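Local coordinates for protein SSD1 (Saccharomyces cerevisiae S288C, PDB 7AM1), which binds mRNA and represses translation as a non-enzymatic pseudonuclease of the RNase II family, using an alternative RNA recognition site, at residues 388-394 against 451-457; 728-733 against 818-822; 26-30 against 41-45. One frame throughout, in Å; residues are numbered along the deposited sequence.

Interaction 1: 388-394 against 451-457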
loop_
_atom_site.group_PDB
_atom_site.type_symbol
_atom_site.label_atom_id
_atom_site.label_comp_id
_atom_site.label_asym_id
_atom_site.label_seq_id
_atom_site.Cartn_x
_atom_site.Cartn_y
_atom_site.Cartn_z
ATOM N N GLY A 388 2.359 -43.942 -3.955
ATOM C CA GLY A 388 2.433 -43.022 -5.071
ATOM C C GLY A 388 1.866 -41.648 -4.796
ATOM O O GLY A 388 1.633 -40.885 -5.739
ATOM N N THR A 389 1.623 -41.309 -3.534
ATOM C CA THR A 389 1.096 -40.003 -3.180
ATOM C C THR A 389 1.966 -39.362 -2.111
ATOM O O THR A 389 2.592 -40.048 -1.299
ATOM C CB THR A 389 -0.354 -40.091 -2.668
ATOM O OG1 THR A 389 -0.367 -40.672 -1.358
ATOM C CG2 THR A 389 -1.209 -40.932 -3.605
ATOM N N LEU A 390 1.983 -38.035 -2.120
ATOM C CA LEU A 390 2.602 -37.228 -1.082
ATOM C C LEU A 390 1.515 -36.497 -0.307
ATOM O O LEU A 390 0.348 -36.456 -0.707
ATOM C CB LEU A 390 3.594 -36.220 -1.673
ATOM C CG LEU A 390 4.691 -36.752 -2.593
ATOM C CD1 LEU A 390 5.566 -35.604 -3.089
ATOM C CD2 LEU A 390 5.531 -37.799 -1.882
ATOM N N GLU A 391 1.914 -35.905 0.811
ATOM C CA GLU A 391 1.006 -35.152 1.663
ATOM C C GLU A 391 1.662 -33.839 2.053
ATOM O O GLU A 391 2.789 -33.831 2.552
ATOM C CB GLU A 391 0.646 -35.962 2.910
ATOM C CG GLU A 391 -0.099 -35.197 3.967
ATOM C CD GLU A 391 -0.591 -36.101 5.074
ATOM O OE1 GLU A 391 -1.364 -37.035 4.772
ATOM O OE2 GLU A 391 -0.201 -35.886 6.240
ATOM N N LEU A 392 0.963 -32.735 1.806
ATOM C CA LEU A 392 1.369 -31.417 2.284
ATOM C C LEU A 392 0.368 -30.992 3.352
ATOM O O LEU A 392 -0.809 -30.766 3.050
ATOM C CB LEU A 392 1.418 -30.395 1.152
ATOM C CG LEU A 392 1.838 -28.994 1.607
ATOM C CD1 LEU A 392 3.337 -28.950 1.858
ATOM C CD2 LEU A 392 1.409 -27.932 0.609
ATOM N N GLY A 393 0.823 -30.915 4.600
ATOM C CA GLY A 393 -0.006 -30.442 5.697
ATOM C C GLY A 393 0.261 -28.981 5.973
ATOM O O GLY A 393 1.414 -28.555 6.081
ATOM N N CYS A 394 -0.817 -28.203 6.088
ATOM C CA CYS A 394 -0.750 -26.763 6.317
ATOM C C CYS A 394 -1.513 -26.441 7.592
ATOM O O CYS A 394 -2.727 -26.652 7.658
ATOM C CB CYS A 394 -1.321 -26.006 5.119
ATOM S SG CYS A 394 -0.557 -26.502 3.553
ATOM N N VAL A 451 -5.157 -27.676 6.817
ATOM C CA VAL A 451 -5.561 -28.068 5.472
ATOM C C VAL A 451 -4.477 -28.997 4.934
ATOM O O VAL A 451 -3.322 -28.583 4.774
ATOM C CB VAL A 451 -5.760 -26.848 4.557
ATOM C CG1 VAL A 451 -6.096 -27.300 3.146
ATOM C CG2 VAL A 451 -6.849 -25.933 5.114
ATOM N N VAL A 452 -4.840 -30.253 4.684
ATOM C CA VAL A 452 -3.890 -31.296 4.304
ATOM C C VAL A 452 -4.204 -31.739 2.883
ATOM O O VAL A 452 -5.308 -32.223 2.608
ATOM C CB VAL A 452 -3.938 -32.483 5.278
ATOM C CG1 VAL A 452 -2.929 -33.553 4.879
ATOM C CG2 VAL A 452 -3.681 -31.999 6.696
ATOM N N TYR A 453 -3.248 -31.557 1.977
ATOM C CA TYR A 453 -3.410 -31.954 0.585
ATOM C C TYR A 453 -2.719 -33.290 0.354
ATOM O O TYR A 453 -1.567 -33.472 0.759
ATOM C CB TYR A 453 -2.832 -30.901 -0.360
ATOM C CG TYR A 453 -3.447 -29.526 -0.190
ATOM C CD1 TYR A 453 -4.657 -29.206 -0.791
ATOM C CD2 TYR A 453 -2.814 -28.545 0.567
ATOM C CE1 TYR A 453 -5.220 -27.957 -0.641
ATOM C CE2 TYR A 453 -3.376 -27.286 0.725
ATOM C CZ TYR A 453 -4.572 -26.998 0.114
ATOM O OH TYR A 453 -5.138 -25.751 0.269
ATOM N N THR A 454 -3.420 -34.212 -0.302
ATOM C CA THR A 454 -2.830 -35.443 -0.816
ATOM C C THR A 454 -2.514 -35.231 -2.292
ATOM O O THR A 454 -3.387 -34.820 -3.062
ATOM C CB THR A 454 -3.774 -36.631 -0.630
ATOM O OG1 THR A 454 -4.001 -36.853 0.768
ATOM C CG2 THR A 454 -3.182 -37.884 -1.234
ATOM N N LEU A 455 -1.260 -35.463 -2.671
ATOM C CA LEU A 455 -0.770 -35.123 -3.999
ATOM C C LEU A 455 -0.268 -36.356 -4.730
ATOM O O LEU A 455 0.319 -37.256 -4.120
ATOM C CB LEU A 455 0.370 -34.099 -3.921
ATOM C CG LEU A 455 0.149 -32.897 -3.007
ATOM C CD1 LEU A 455 1.409 -32.062 -2.927
ATOM C CD2 LEU A 455 -1.017 -32.062 -3.502
ATOM N N ASP A 456 -0.481 -36.388 -6.043
ATOM C CA ASP A 456 0.190 -37.383 -6.867
ATOM C C ASP A 456 1.697 -37.161 -6.793
ATOM O O ASP A 456 2.187 -36.064 -7.069
ATOM C CB ASP A 456 -0.290 -37.294 -8.315
ATOM C CG ASP A 456 0.322 -38.367 -9.194
ATOM O OD1 ASP A 456 1.563 -38.390 -9.328
ATOM O OD2 ASP A 456 -0.433 -39.201 -9.738
ATOM N N SER A 457 2.435 -38.211 -6.431
ATOM C CA SER A 457 3.864 -38.061 -6.178
ATOM C C SER A 457 4.672 -37.731 -7.425
ATOM O O SER A 457 5.836 -37.345 -7.294
ATOM C CB SER A 457 4.420 -39.332 -5.534
ATOM O OG SER A 457 3.824 -39.554 -4.269
#
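E391 places CG opposite its own backbone N (chi1 170°), and V452 does the same with CG1 (chi1 -179°), which brings the methyl against the aliphatic part of the glutamate at a short 3.4 Å between E391 CG and V452 CG1. V452 CG1 also lies against the carboxylate carbon, and H381 NE2 hydrogen-bonds E391 OE2. G393 has no side chain, and V452 CG2 reaches its CA at 4.1 Å. On the opposite face, C394 SG lies near the plane of the Y453 ring, at its edge, 4.1 Å from CE2. The strands are an inner antiparallel pair of the RNB-domain sheet, with helix 544-568 covering the face that carries C394, V451 and Y453; Y453 OH hydrogen-bonds T559 of that helix. L390, L392 and C394 exchange backbone hydrogen bonds in both directions with L455, Y453 and V451, as antiparallel hydrogen-bonded pairs. Y453 N meets L392 O at 2.8 Å, and L390 N meets L455 O at 2.7 Å. The bond from C394 N to V451 O is more bent, 138° at the hydrogen. Beyond the strands, S457 N closes on G388 O at 2.9 Å.

Interaction 2: 728-733 against 818-822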
loop_
_atom_site.group_PDB
_atom_site.type_symbol
_atom_site.label_atom_id
_atom_site.label_comp_id
_atom_site.label_asym_id
_atom_site.label_seq_id
_atom_site.Cartn_x
_atom_site.Cartn_y
_atom_site.Cartn_z
ATOM N N THR A 728 26.500 15.014 2.996
ATOM C CA THR A 728 27.410 16.106 2.655
ATOM C C THR A 728 27.031 16.820 1.364
ATOM O O THR A 728 27.438 17.969 1.161
ATOM C CB THR A 728 28.852 15.598 2.521
ATOM O OG1 THR A 728 28.944 14.653 1.445
ATOM C CG2 THR A 728 29.312 14.939 3.815
ATOM N N THR A 729 26.328 16.142 0.461
ATOM C CA THR A 729 25.941 16.703 -0.825
ATOM C C THR A 729 24.515 17.236 -0.847
ATOM O O THR A 729 24.153 17.947 -1.792
ATOM C CB THR A 729 26.103 15.645 -1.917
ATOM O OG1 THR A 729 25.364 14.477 -1.545
ATOM C CG2 THR A 729 27.580 15.280 -2.087
ATOM N N GLY A 730 23.703 16.904 0.157
ATOM C CA GLY A 730 22.310 17.288 0.188
ATOM C C GLY A 730 21.451 16.643 -0.871
ATOM O O GLY A 730 20.333 17.098 -1.103
ATOM N N GLN A 731 21.937 15.588 -1.520
ATOM C CA GLN A 731 21.200 14.941 -2.597
ATOM C C GLN A 731 22.007 13.744 -3.083
ATOM O O GLN A 731 23.213 13.642 -2.834
ATOM C CB GLN A 731 20.913 15.894 -3.758
ATOM C CG GLN A 731 22.131 16.220 -4.572
ATOM C CD GLN A 731 22.172 17.667 -5.012
ATOM O OE1 GLN A 731 23.191 18.346 -4.851
ATOM N NE2 GLN A 731 21.069 18.148 -5.575
ATOM N N LEU A 732 21.318 12.830 -3.756
ATOM C CA LEU A 732 21.935 11.673 -4.382
ATOM C C LEU A 732 21.787 11.805 -5.892
ATOM O O LEU A 732 20.944 12.551 -6.396
ATOM C CB LEU A 732 21.299 10.360 -3.915
ATOM C CG LEU A 732 21.295 10.090 -2.413
ATOM C CD1 LEU A 732 20.542 8.802 -2.135
ATOM C CD2 LEU A 732 22.707 10.026 -1.854
ATOM N N LEU A 733 22.655 11.102 -6.606
ATOM C CA LEU A 733 22.608 11.023 -8.060
ATOM C C LEU A 733 22.554 9.547 -8.420
ATOM O O LEU A 733 23.416 8.771 -7.994
ATOM C CB LEU A 733 23.824 11.708 -8.687
ATOM C CG LEU A 733 23.913 11.764 -10.211
ATOM C CD1 LEU A 733 22.739 12.528 -10.792
ATOM C CD2 LEU A 733 25.241 12.385 -10.655
ATOM N N ALA A 818 28.708 13.033 -7.984
ATOM C CA ALA A 818 29.173 11.961 -8.852
ATOM C C ALA A 818 30.491 11.388 -8.350
ATOM O O ALA A 818 30.665 10.166 -8.282
ATOM C CB ALA A 818 29.320 12.485 -10.282
ATOM N N ASN A 819 31.434 12.264 -7.995
ATOM C CA ASN A 819 32.739 11.815 -7.526
ATOM C C ASN A 819 32.620 10.925 -6.297
ATOM O O ASN A 819 33.147 9.808 -6.272
ATOM C CB ASN A 819 33.619 13.025 -7.218
ATOM C CG ASN A 819 34.193 13.656 -8.462
ATOM O OD1 ASN A 819 34.348 12.999 -9.490
ATOM N ND2 ASN A 819 34.498 14.946 -8.384
ATOM N N ILE A 820 31.929 11.403 -5.261
ATOM C CA ILE A 820 31.868 10.648 -4.015
ATOM C C ILE A 820 31.225 9.286 -4.249
ATOM O O ILE A 820 31.699 8.265 -3.736
ATOM C CB ILE A 820 31.132 11.450 -2.927
ATOM C CG1 ILE A 820 31.102 10.649 -1.625
ATOM C CG2 ILE A 820 29.722 11.796 -3.361
ATOM C CD1 ILE A 820 31.224 11.506 -0.380
ATOM N N GLU A 821 30.139 9.248 -5.023
ATOM C CA GLU A 821 29.431 7.993 -5.245
ATOM C C GLU A 821 30.288 6.998 -6.018
ATOM O O GLU A 821 30.395 5.828 -5.633
ATOM C CB GLU A 821 28.125 8.257 -5.991
ATOM C CG GLU A 821 27.066 8.919 -5.150
ATOM C CD GLU A 821 25.800 9.185 -5.932
ATOM O OE1 GLU A 821 25.779 8.876 -7.142
ATOM O OE2 GLU A 821 24.823 9.682 -5.332
ATOM N N LEU A 822 30.897 7.442 -7.119
ATOM C CA LEU A 822 31.666 6.529 -7.960
ATOM C C LEU A 822 32.948 6.072 -7.272
ATOM O O LEU A 822 33.354 4.913 -7.417
ATOM C CB LEU A 822 31.974 7.203 -9.297
ATOM C CG LEU A 822 30.837 7.173 -10.322
ATOM C CD1 LEU A 822 31.188 8.020 -11.528
ATOM C CD2 LEU A 822 30.537 5.748 -10.764
#
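The carboxylate of E821 meets the backbone of L733 at the start of strand 732-741, the central strand of the antiparallel sheet in the C-terminal OB-fold domain, from helix 814-827. Extended beyond CG (chi2 179°), the side chain carries the acid group out from the helix. L733 N gives an almost straight bond to OE2 of E821 (2.9 Å, 176° at the hydrogen), arriving on the syn side and 18° out of the carboxylate plane. E821 OE1 comes to 2.5 Å from L733 O. Since L733 O is a carbonyl and can only accept, the acid probably carries a proton here. L732 CB also borders the carboxylate, 3.9 Å from E821 OE2, the two side chains crossing at about a right angle. Apolar packing brings L733 CD2 to A818 CB at 4.1 Å, one helical turn back. T729 CG2 and I820 CG2 meet loosely at 4.3 Å. L850 and L852 pack on E821, F866 of helix 862-867 on L733, and the backbone of L732 is bonded to L893 in the neighbouring strand. The turn leading into the strand is held internally: T729 OG1 donates to Q731 O at 2.6 Å, in the carbonyl plane.

Interaction 3: 26-30 against 41-45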
loop_
_atom_site.group_PDB
_atom_site.type_symbol
_atom_site.label_atom_id
_atom_site.label_comp_id
_atom_site.label_asym_id
_atom_site.label_seq_id
_atom_site.Cartn_x
_atom_site.Cartn_y
_atom_site.Cartn_z
ATOM N N VAL A 26 -27.674 5.561 -7.448
ATOM C CA VAL A 26 -26.705 4.476 -7.352
ATOM C C VAL A 26 -25.787 4.769 -6.176
ATOM O O VAL A 26 -25.457 5.930 -5.907
ATOM C CB VAL A 26 -25.890 4.299 -8.651
ATOM C CG1 VAL A 26 -26.785 3.813 -9.781
ATOM C CG2 VAL A 26 -25.205 5.592 -9.038
ATOM N N ALA A 27 -25.381 3.716 -5.474
ATOM C CA ALA A 27 -24.518 3.829 -4.309
ATOM C C ALA A 27 -23.084 3.460 -4.670
ATOM O O ALA A 27 -22.827 2.731 -5.632
ATOM C CB ALA A 27 -25.021 2.933 -3.175
ATOM N N GLY A 28 -22.149 3.972 -3.880
ATOM C CA GLY A 28 -20.742 3.732 -4.139
ATOM C C GLY A 28 -19.887 4.426 -3.104
ATOM O O GLY A 28 -20.376 5.185 -2.259
ATOM N N ILE A 29 -18.589 4.153 -3.191
ATOM C CA ILE A 29 -17.603 4.660 -2.245
ATOM C C ILE A 29 -16.951 5.897 -2.846
ATOM O O ILE A 29 -16.492 5.873 -3.995
ATOM C CB ILE A 29 -16.556 3.584 -1.912
ATOM C CG1 ILE A 29 -17.224 2.390 -1.217
ATOM C CG2 ILE A 29 -15.465 4.155 -1.032
ATOM C CD1 ILE A 29 -17.734 2.687 0.184
ATOM N N LEU A 30 -16.926 6.984 -2.081
ATOM C CA LEU A 30 -16.341 8.235 -2.543
ATOM C C LEU A 30 -14.826 8.210 -2.366
ATOM O O LEU A 30 -14.322 7.819 -1.309
ATOM C CB LEU A 30 -16.940 9.408 -1.767
ATOM C CG LEU A 30 -16.509 10.815 -2.197
ATOM C CD1 LEU A 30 -17.539 11.436 -3.128
ATOM C CD2 LEU A 30 -16.283 11.696 -0.979
ATOM N N TRP A 41 -14.307 10.797 -7.236
ATOM C CA TRP A 41 -14.937 9.710 -7.965
ATOM C C TRP A 41 -15.712 8.840 -6.990
ATOM O O TRP A 41 -15.357 8.727 -5.813
ATOM C CB TRP A 41 -13.884 8.880 -8.715
ATOM C CG TRP A 41 -13.140 9.705 -9.718
ATOM C CD1 TRP A 41 -12.041 10.477 -9.481
ATOM C CD2 TRP A 41 -13.431 9.841 -11.114
ATOM N NE1 TRP A 41 -11.637 11.095 -10.638
ATOM C CE2 TRP A 41 -12.471 10.718 -11.657
ATOM C CE3 TRP A 41 -14.411 9.308 -11.959
ATOM C CZ2 TRP A 41 -12.459 11.074 -13.004
ATOM C CZ3 TRP A 41 -14.397 9.664 -13.297
ATOM C CH2 TRP A 41 -13.428 10.537 -13.805
ATOM N N VAL A 42 -16.785 8.238 -7.483
ATOM C CA VAL A 42 -17.548 7.265 -6.715
ATOM C C VAL A 42 -17.495 5.952 -7.477
ATOM O O VAL A 42 -17.997 5.859 -8.604
ATOM C CB VAL A 42 -18.992 7.726 -6.479
ATOM C CG1 VAL A 42 -19.802 6.618 -5.834
ATOM C CG2 VAL A 42 -19.002 8.977 -5.606
ATOM N N SER A 43 -16.873 4.948 -6.873
ATOM C CA SER A 43 -16.743 3.638 -7.493
ATOM C C SER A 43 -17.955 2.782 -7.158
ATOM O O SER A 43 -18.357 2.688 -5.994
ATOM C CB SER A 43 -15.462 2.944 -7.032
ATOM O OG SER A 43 -15.406 2.874 -5.619
ATOM N N THR A 44 -18.541 2.181 -8.184
ATOM C CA THR A 44 -19.661 1.273 -8.018
ATOM C C THR A 44 -19.140 -0.151 -7.857
ATOM O O THR A 44 -18.128 -0.532 -8.451
ATOM C CB THR A 44 -20.602 1.357 -9.217
ATOM O OG1 THR A 44 -19.884 1.029 -10.413
ATOM C CG2 THR A 44 -21.158 2.763 -9.354
ATOM N N ASP A 45 -19.835 -0.936 -7.035
ATOM C CA ASP A 45 -19.499 -2.351 -6.864
ATOM C C ASP A 45 -20.193 -3.162 -7.958
ATOM O O ASP A 45 -21.099 -3.962 -7.716
ATOM C CB ASP A 45 -19.890 -2.829 -5.472
HETATM O O HOH W 1 -21.557 0.183 -5.162
#
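V42 places CG1 against the backbone of G28, 3.5 Å from its CA, and this is the tight part of the contact. The absence of a side chain at G28 allows the approach. With CG1 trans to the amide nitrogen (chi1 173°), V42 has CG2 beside that nitrogen, where it meets L30 CD1 at 3.8 Å. One residue along, I29 and S43 form an antiparallel hydrogen-bonded pair, S43 N to I29 O at 3.0 Å and I29 N to S43 O at a longer 3.2 Å. The other face is looser. I29 turns its outer carbons from S43, and the nearest approach is S43 OG to I29 CB, 3.9 Å. Toward V26 the chains part, the short strands running at 120° to each other, and direct pairing gives way to water: one molecule donates to A27 O at 2.9 Å and accepts from D45 N at 2.8 Å.

The two strands form a hairpin in a five-stranded sheet with the strand order of an OB fold, consistent with the first cold-shock domain of RNase II relatives. Strand 26-32 pairs on its other side with strand 68-73, while V42 packs between that strand and I54 of strand 52-55, and the ring of W41 meets Y53.

Along the chain the order is interaction 3, interaction 1, interaction 2, each closing before the next opens. They share no sheet: interaction 3 belongs to the N-terminal five-stranded sheet, interaction 1 to the seven-stranded mixed sheet of the RNB domain, and interaction 2 joins the C-terminal antiparallel sheet to helix 814-827. Their centres are about 44 Å (1 and 3), 47 Å (2 and 3) and 54 Å (1 and 2) apart, and none touches another; the nearest atoms of any two are still about 28 Å apart. Interactions 2 and 3 lie on opposite sides of the chain's centre. The three thus lie in separate modules of the multidomain architecture characteristic of the RNase II family.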